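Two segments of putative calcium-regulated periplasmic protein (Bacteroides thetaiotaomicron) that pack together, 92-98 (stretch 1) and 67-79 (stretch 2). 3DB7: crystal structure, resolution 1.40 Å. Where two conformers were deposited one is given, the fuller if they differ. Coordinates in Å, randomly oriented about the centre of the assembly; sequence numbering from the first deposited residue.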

ATOM      1  N   ALA A  92      -2.647   3.511  18.912  1.00 13.96           N
ATOM      2  CA  ALA A  92      -2.403   3.954  17.527  1.00 13.41           C
ATOM      3  C   ALA A  92      -3.578   4.728  16.960  1.00 14.57           C
ATOM      4  O   ALA A  92      -4.701   4.510  17.298  1.00 16.48           O
ATOM      5  CB  ALA A  92      -2.061   2.764  16.651  1.00 17.88           C
ATOM      6  N   LYS A  93      -3.283   5.677  16.098  0.50 13.57           N
ATOM      7  CA  LYS A  93      -4.317   6.249  15.263  0.50 12.23           C
ATOM      8  C   LYS A  93      -4.141   5.710  13.865  0.50 10.83           C
ATOM      9  O   LYS A  93      -3.047   5.274  13.452  0.50 10.11           O
ATOM     10  CB  LYS A  93      -4.242   7.775  15.245  0.50 14.01           C
ATOM     11  CG  LYS A  93      -4.554   8.449  16.589  0.50 13.81           C
ATOM     12  CD  LYS A  93      -6.041   8.822  16.739  0.50 21.62           C
ATOM     13  N   VAL A  94      -5.247   5.772  13.137  1.00 10.79           N
ATOM     14  CA  VAL A  94      -5.248   5.409  11.729  1.00  9.47           C
ATOM     15  C   VAL A  94      -4.805   6.631  10.950  1.00 10.01           C
ATOM     16  O   VAL A  94      -5.462   7.669  11.003  1.00  9.79           O
ATOM     17  CB  VAL A  94      -6.596   4.940  11.266  1.00 10.73           C
ATOM     18  CG1 VAL A  94      -6.624   4.734   9.763  1.00 10.28           C
ATOM     19  CG2 VAL A  94      -7.054   3.624  11.998  1.00 11.80           C
ATOM     20  N   LEU A  95      -3.659   6.563  10.293  1.00  8.80           N
ATOM     21  CA  LEU A  95      -3.090   7.658   9.546  1.00  8.22           C
ATOM     22  C   LEU A  95      -3.542   7.644   8.063  1.00  8.21           C
ATOM     23  O   LEU A  95      -3.591   8.718   7.441  1.00 10.17           O
ATOM     24  CB  LEU A  95      -1.552   7.680   9.629  1.00 10.95           C
ATOM     25  CG  LEU A  95      -0.989   7.946  10.998  1.00 11.54           C
ATOM     26  CD1 LEU A  95       0.497   8.247  10.904  1.00 17.45           C
ATOM     27  CD2 LEU A  95      -1.726   9.120  11.683  1.00 13.20           C
ATOM     28  N   LYS A  96      -3.819   6.464   7.507  0.50  8.71           N
ATOM     29  CA  LYS A  96      -4.282   6.363   6.145  0.50  9.31           C
ATOM     30  C   LYS A  96      -5.194   5.170   6.018  0.50  9.23           C
ATOM     31  O   LYS A  96      -5.016   4.170   6.708  0.50  7.91           O
ATOM     32  CB  LYS A  96      -3.099   6.202   5.168  0.50  9.93           C
ATOM     33  CG  LYS A  96      -3.496   6.086   3.711  0.50 13.96           C
ATOM     34  CD  LYS A  96      -2.291   6.235   2.821  0.50 16.51           C
ATOM     35  CE  LYS A  96      -1.221   5.276   3.264  0.50 16.44           C
ATOM     36  NZ  LYS A  96       0.015   5.442   2.402  0.50 30.36           N
ATOM     37  N   ILE A  97      -6.175   5.291   5.131  1.00  9.05           N
ATOM     38  CA  ILE A  97      -7.000   4.175   4.745  1.00 10.28           C
ATOM     39  C   ILE A  97      -7.173   4.226   3.238  1.00  9.72           C
ATOM     40  O   ILE A  97      -7.355   5.316   2.648  1.00 10.55           O
ATOM     41  CB  ILE A  97      -8.347   4.126   5.489  1.00  8.66           C
ATOM     42  CG1 ILE A  97      -9.131   2.852   5.160  1.00  9.96           C
ATOM     43  CG2 ILE A  97      -9.229   5.393   5.232  1.00 12.33           C
ATOM     44  CD1 ILE A  97     -10.359   2.654   6.103  1.00 14.30           C
ATOM     45  N   GLU A  98      -7.131   3.065   2.624  1.00  8.69           N
ATOM     46  CA  GLU A  98      -7.318   2.892   1.178  1.00  9.09           C
ATOM     47  C   GLU A  98      -8.250   1.759   0.927  1.00 10.17           C
ATOM     48  O   GLU A  98      -8.337   0.827   1.726  1.00  9.34           O
ATOM     49  CB  GLU A  98      -6.008   2.556   0.516  1.00  9.12           C
ATOM     50  CG  GLU A  98      -4.981   3.675   0.667  1.00 12.53           C
ATOM     51  CD  GLU A  98      -3.576   3.285   0.221  1.00 24.08           C
ATOM     52  OE1 GLU A  98      -2.893   2.502   0.930  1.00 23.72           O
ATOM     53  OE2 GLU A  98      -3.144   3.759  -0.835  1.00 26.52           O
TER
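Stretch 2 67-79: CKHTSVPVAIIPA

Stretch 1 enters as loop and becomes a strand from Val94 to Glu98. Stretch 2 is irregular. It opens with a type I beta turn from Cys67 to Thr70, runs extended through Ser71 and Val72, forms a short 3-10 segment from Val74 to Ile76, and reaches Pro78, the N-cap residue right before a helix. The closest CA pair across the contact is Leu95 CA to Lys68 CA, at 4.6 Å. Together the two stretches bury 492 Å² of surface.

Two backbone hydrogen bonds join them, and both acceptors belong to the strand. Val72 N donates to Val94 O at 2.9 Å, with an N-H...O angle of 173°, so this bond is almost straight. Cys67 N donates to Leu95 O over a shorter distance, 2.7 Å, but at a more bent angle of 134°. Lys68 N also lies 3.3 Å from Leu95 O, yet its angle is too poor for a hydrogen bond. The consecutive carbonyls of Val94 and Leu95 are thus met by amides five residues apart in stretch 2.

The turn that starts at Cys67 is closed by its own bond, Thr70 N to Cys67 O at 3.0 Å. The 3-10 segment has similar internal support. Ile76 N donates to Pro73 O at 3.1 Å, and Ile77 N to Val74 O at 2.9 Å. Among the polar side chains, His69 ND1 and Thr70 OG1 are satisfied elsewhere in the structure. No side-chain hydrogen bond crosses between the stretches.

The remaining contacts are mainly apolar. Val72 points toward the strand and meets two of its side chains: Val72 CG2 is 3.9 Å from Val94 CG1, and Val72 CG1 is 4.0 Å from Ile97 CG2. Ile77 reaches Val94 with the end of its side chain, Ile77 CD1 lying 4.0 Å from Val94 CG2. Ile97 also points toward stretch 2. Ile97 CG2 is 4.2 Å from Ile76 CG2, while Ile97 CD1 is 3.9 Å from Pro78 CD. Ile76 and Pro78 therefore extend the apolar packing on Ile97, and Ile77 extends that on Val94.

Near the turn the packing involves Leu95 and Ser71. Leu95 CD2 sits 3.4 Å from Thr70 O, a contact without a hydrogen bond. Ser71 CB lies 3.4 Å from Val94 O and 3.8 Å from Lys93 CB. Lys96 points away, and its long side chain takes little part. Ala92 and Glu98, at the ends of stretch 1, make no contact.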

ATOM      1  N   CYS A  67      -4.325  10.922   6.009  1.00  9.68           N
ATOM      2  CA  CYS A  67      -4.318  11.928   7.040  1.00  9.15           C
ATOM      3  C   CYS A  67      -3.123  11.752   7.945  1.00  8.73           C
ATOM      4  O   CYS A  67      -3.207  11.917   9.148  1.00  9.32           O
ATOM      5  CB  CYS A  67      -5.625  11.871   7.828  1.00  9.65           C
ATOM      6  SG  CYS A  67      -7.062  12.455   6.911  1.00 11.76           S
ATOM      7  N   LYS A  68      -1.970  11.566   7.334  1.00 10.38           N
ATOM      8  CA  LYS A  68      -0.762  11.329   8.139  1.00 13.16           C
ATOM      9  C   LYS A  68      -0.384  12.521   9.003  1.00 12.11           C
ATOM     10  O   LYS A  68       0.401  12.353   9.954  1.00 11.25           O
ATOM     11  CB  LYS A  68       0.414  10.896   7.291  1.00 12.96           C
ATOM     12  CG  LYS A  68       0.876  11.965   6.393  1.00 15.29           C
ATOM     13  CD  LYS A  68       2.004  11.371   5.493  1.00 23.87           C
ATOM     14  CE  LYS A  68       2.240  12.213   4.279  1.00 35.33           C
ATOM     15  NZ  LYS A  68       1.229  11.941   3.220  1.00 30.97           N
ATOM     16  N   HIS A  69      -0.950  13.701   8.740  1.00 10.28           N
ATOM     17  CA  HIS A  69      -0.620  14.893   9.538  1.00 11.42           C
ATOM     18  C   HIS A  69      -1.553  15.094  10.722  1.00 13.21           C
ATOM     19  O   HIS A  69      -1.279  15.891  11.646  1.00 13.99           O
ATOM     20  CB  HIS A  69      -0.526  16.156   8.651  1.00 13.39           C
ATOM     21  CG  HIS A  69       0.552  16.075   7.608  1.00 14.59           C
ATOM     22  ND1 HIS A  69       0.327  15.634   6.320  1.00 20.93           N
ATOM     23  CD2 HIS A  69       1.868  16.366   7.685  1.00 17.20           C
ATOM     24  CE1 HIS A  69       1.468  15.657   5.645  1.00 15.10           C
ATOM     25  NE2 HIS A  69       2.409  16.106   6.447  1.00 21.51           N
ATOM     26  N   THR A  70      -2.651  14.364  10.710  1.00 10.66           N
ATOM     27  CA  THR A  70      -3.582  14.322  11.834  1.00 12.13           C
ATOM     28  C   THR A  70      -3.990  12.861  12.060  1.00 11.32           C
ATOM     29  O   THR A  70      -3.173  12.058  12.535  1.00 11.82           O
ATOM     30  CB  THR A  70      -4.753  15.260  11.626  1.00 11.76           C
ATOM     31  OG1 THR A  70      -5.454  14.927  10.435  1.00 13.32           O
ATOM     32  CG2 THR A  70      -4.242  16.723  11.545  1.00 14.89           C
ATOM     33  N   SER A  71      -5.226  12.525  11.737  1.00  9.90           N
ATOM     34  CA  SER A  71      -5.626  11.120  11.615  1.00 10.21           C
ATOM     35  C   SER A  71      -6.902  11.048  10.823  1.00  8.99           C
ATOM     36  O   SER A  71      -7.565  12.048  10.608  1.00 10.65           O
ATOM     37  CB  SER A  71      -5.786  10.471  12.979  1.00 11.34           C
ATOM     38  OG  SER A  71      -6.747  11.175  13.755  1.00 13.56           O
ATOM     39  N   VAL A  72      -7.238   9.852  10.374  1.00  9.06           N
ATOM     40  CA  VAL A  72      -8.405   9.678   9.532  1.00  8.24           C
ATOM     41  C   VAL A  72      -9.699   9.853  10.352  1.00 11.94           C
ATOM     42  O   VAL A  72      -9.870   9.185  11.379  1.00 11.95           O
ATOM     43  CB  VAL A  72      -8.415   8.288   8.894  1.00 10.00           C
ATOM     44  CG1 VAL A  72      -9.711   8.024   8.183  1.00 10.80           C
ATOM     45  CG2 VAL A  72      -7.207   8.140   7.940  1.00 10.64           C
ATOM     46  N   PRO A  73     -10.633  10.685   9.879  1.00 11.32           N
ATOM     47  CA  PRO A  73     -11.914  10.778  10.583  1.00 11.80           C
ATOM     48  C   PRO A  73     -12.557   9.413  10.771  1.00 12.46           C
ATOM     49  O   PRO A  73     -12.685   8.660   9.841  1.00 11.91           O
ATOM     50  CB  PRO A  73     -12.735  11.697   9.695  1.00 14.33           C
ATOM     51  CG  PRO A  73     -11.652  12.587   8.988  1.00 13.41           C
ATOM     52  CD  PRO A  73     -10.489  11.643   8.763  1.00 13.15           C
ATOM     53  N   VAL A  74     -12.966   9.105  11.998  1.00 11.91           N
ATOM     54  CA  VAL A  74     -13.398   7.748  12.338  1.00 10.06           C
ATOM     55  C   VAL A  74     -14.622   7.344  11.548  1.00  9.63           C
ATOM     56  O   VAL A  74     -14.792   6.172  11.213  1.00 10.56           O
ATOM     57  CB  VAL A  74     -13.676   7.585  13.879  1.00 11.78           C
ATOM     58  CG1 VAL A  74     -14.258   6.184  14.218  1.00 10.26           C
ATOM     59  CG2 VAL A  74     -12.384   7.797  14.653  1.00 14.29           C
ATOM     60  N   ALA A  75     -15.487   8.310  11.241  1.00  9.46           N
ATOM     61  CA  ALA A  75     -16.718   7.964  10.518  1.00 10.77           C
ATOM     62  C   ALA A  75     -16.433   7.243   9.192  1.00 10.96           C
ATOM     63  O   ALA A  75     -17.261   6.500   8.722  1.00 11.95           O
ATOM     64  CB  ALA A  75     -17.534   9.226  10.249  1.00 11.79           C
ATOM     65  N   ILE A  76     -15.278   7.524   8.581  1.00 11.07           N
ATOM     66  CA  ILE A  76     -14.878   6.910   7.293  1.00 10.95           C
ATOM     67  C   ILE A  76     -14.477   5.435   7.445  1.00 12.21           C
ATOM     68  O   ILE A  76     -14.513   4.664   6.486  1.00 12.47           O
ATOM     69  CB  ILE A  76     -13.642   7.685   6.734  1.00 11.75           C
ATOM     70  CG1 ILE A  76     -14.045   9.124   6.413  1.00 13.72           C
ATOM     71  CG2 ILE A  76     -13.049   7.046   5.454  1.00 14.34           C
ATOM     72  CD1 ILE A  76     -12.846  10.062   6.145  1.00 13.21           C
ATOM     73  N   ILE A  77     -14.018   5.043   8.632  1.00 10.77           N
ATOM     74  CA  ILE A  77     -13.480   3.712   8.873  1.00  9.91           C
ATOM     75  C   ILE A  77     -14.575   2.681   9.164  1.00 10.84           C
ATOM     76  O   ILE A  77     -15.405   2.887  10.081  1.00 11.26           O
ATOM     77  CB  ILE A  77     -12.512   3.758  10.088  1.00 11.94           C
ATOM     78  CG1 ILE A  77     -11.435   4.840   9.896  1.00 11.73           C
ATOM     79  CG2 ILE A  77     -11.894   2.409  10.330  1.00 11.44           C
ATOM     80  CD1 ILE A  77     -10.655   5.111  11.124  1.00 11.32           C
ATOM     81  N   PRO A  78     -14.633   1.594   8.387  1.00 10.78           N
ATOM     82  CA  PRO A  78     -15.670   0.595   8.668  1.00 10.04           C
ATOM     83  C   PRO A  78     -15.600   0.130  10.118  1.00  9.93           C
ATOM     84  O   PRO A  78     -14.517  -0.038  10.671  1.00 10.43           O
ATOM     85  CB  PRO A  78     -15.354  -0.545   7.688  1.00 12.53           C
ATOM     86  CG  PRO A  78     -14.594   0.122   6.539  1.00 13.44           C
ATOM     87  CD  PRO A  78     -13.869   1.296   7.144  1.00 12.55           C
ATOM     88  N   ALA A  79     -16.776  -0.060  10.720  1.00  8.54           N
ATOM     89  CA  ALA A  79     -16.820  -0.359  12.139  1.00  7.02           C
ATOM     90  C   ALA A  79     -15.987  -1.561  12.510  1.00  8.06           C
ATOM     91  O   ALA A  79     -15.326  -1.577  13.548  1.00  8.41           O
ATOM     92  CB  ALA A  79     -18.297  -0.567  12.603  1.00  9.18           C
TER